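Local coordinates for fibronectin type III domain-containing protein 5 (PDB 4LSD) that acts as a secreted muscle hormone that probably mediates effects of exercise such as browning of white fat, and whose fibronectin type III domain can dimerise, at residues D63-E66 against D67-Y70. Sequence-based numbering, arbitrary orientation.
Sequences DLEE and DTEY
The hydroxyl of Tyr70 reaches back five residues to the backbone of Glu65: Glu65 N donates to Tyr70 OH at 2.6 Å, and the N-H points almost straight at the oxygen, at 168°. The amide comes to the ring edge, near the ring plane. Tyr70 chi1 (-74°) sets the ring beside its own backbone N, turning the phenol back toward Glu65. Glu65 CB also presses on the hydroxyl, 3.2 Å from Tyr70 OH.

Leu64 takes one face of that ring. Its CD2 methyl makes a CH-pi contact 4.0 Å from the Tyr70 ring centroid, offset toward the rim, with Tyr70 CZ its nearest atom at 3.7 Å. Gln38 of strand 31-40 and Phe91 of strand 89-92 touch Leu64, and Gln38 also touches Tyr70; Leu64 and Tyr70 are both buried.

A second bond pins the turn itself. Thr68 OG1 donates to Glu66 O at 2.5 Å, coming from well above the carbonyl plane; with OG1 anti to its own carbonyl carbon (chi1 -57°), the hydroxyl turns back over the bend. There it also meets Glu65 CB, 3.2 Å from Thr68 OG1. Thr93 OG1 binds both Glu65 O and Thr68 N, tying the two limbs of the turn to the chain beyond strand 89-92. At the outer side of the bend the Asp67 carboxylate turns away to a salt bridge with Arg95.

This is the tyrosine corner of Greek-key beta sandwiches, here in the fibronectin type III domain, where the chain crosses from strand 58-61 of one sheet to strand 69-78 of the other. Because the phenol oxygen satisfies the Glu65 amide while the ring stays buried beside Leu64, one side chain ties the crossing to the buried side of the sandwich, and Thr68 and Thr93 brace the rest of the turn.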
# COMPACT_ATOMS: atom_id res chain seq x y z
N ASP A 63 -9.86 3.68 0.62
CA ASP A 63 -9.94 5.03 1.14
C ASP A 63 -9.71 6.09 0.08
O ASP A 63 -9.02 7.08 0.32
CB ASP A 63 -8.93 5.17 2.27
CG ASP A 63 -9.23 6.33 3.20
OD1 ASP A 63 -10.43 6.59 3.48
OD2 ASP A 63 -8.26 6.98 3.67
N LEU A 64 -10.29 5.88 -1.10
CA LEU A 64 -10.15 6.85 -2.17
C LEU A 64 -11.18 7.94 -1.95
O LEU A 64 -12.16 7.74 -1.23
CB LEU A 64 -10.38 6.20 -3.53
CG LEU A 64 -9.35 5.17 -3.97
CD1 LEU A 64 -9.63 4.78 -5.41
CD2 LEU A 64 -7.94 5.77 -3.85
N GLU A 65 -10.94 9.08 -2.58
CA GLU A 65 -11.83 10.23 -2.49
C GLU A 65 -12.99 10.04 -3.45
O GLU A 65 -12.80 9.55 -4.56
CB GLU A 65 -11.07 11.49 -2.89
CG GLU A 65 -10.54 12.29 -1.75
CD GLU A 65 -11.53 13.32 -1.30
OE1 GLU A 65 -11.22 14.05 -0.33
OE2 GLU A 65 -12.61 13.40 -1.92
N GLU A 66 -14.19 10.44 -3.04
CA GLU A 66 -15.37 10.31 -3.90
C GLU A 66 -15.31 11.36 -5.01
O GLU A 66 -14.68 12.41 -4.85
CB GLU A 66 -16.64 10.55 -3.09
CG GLU A 66 -16.68 11.94 -2.46
CD GLU A 66 -18.06 12.57 -2.49
OE1 GLU A 66 -18.99 12.01 -1.88
OE2 GLU A 66 -18.21 13.62 -3.13
N ASP A 67 -15.98 11.07 -6.13
CA ASP A 67 -16.05 12.00 -7.25
C ASP A 67 -14.70 12.66 -7.51
O ASP A 67 -14.61 13.88 -7.67
CB ASP A 67 -17.10 13.07 -6.94
CG ASP A 67 -17.32 14.03 -8.08
OD1 ASP A 67 -17.54 13.55 -9.21
OD2 ASP A 67 -17.30 15.26 -7.84
N THR A 68 -13.67 11.83 -7.58
CA THR A 68 -12.30 12.30 -7.77
C THR A 68 -11.53 11.48 -8.81
O THR A 68 -11.69 10.27 -8.90
CB THR A 68 -11.56 12.22 -6.43
OG1 THR A 68 -12.28 13.00 -5.46
CG2 THR A 68 -10.14 12.73 -6.56
N GLU A 69 -10.66 12.17 -9.55
CA GLU A 69 -9.83 11.55 -10.58
C GLU A 69 -8.45 11.14 -10.06
O GLU A 69 -7.79 11.89 -9.35
CB GLU A 69 -9.66 12.52 -11.75
CG GLU A 69 -10.96 12.81 -12.49
CD GLU A 69 -10.77 13.81 -13.61
OE1 GLU A 69 -10.53 15.01 -13.33
OE2 GLU A 69 -10.86 13.40 -14.79
N TYR A 70 -8.02 9.94 -10.43
CA TYR A 70 -6.74 9.40 -9.99
C TYR A 70 -5.87 8.94 -11.14
O TYR A 70 -6.34 8.68 -12.24
CB TYR A 70 -6.96 8.21 -9.07
CG TYR A 70 -7.45 8.58 -7.69
CD1 TYR A 70 -6.55 8.81 -6.65
CD2 TYR A 70 -8.81 8.69 -7.41
CE1 TYR A 70 -6.98 9.14 -5.38
CE2 TYR A 70 -9.26 9.03 -6.14
CZ TYR A 70 -8.34 9.25 -5.13
OH TYR A 70 -8.78 9.56 -3.87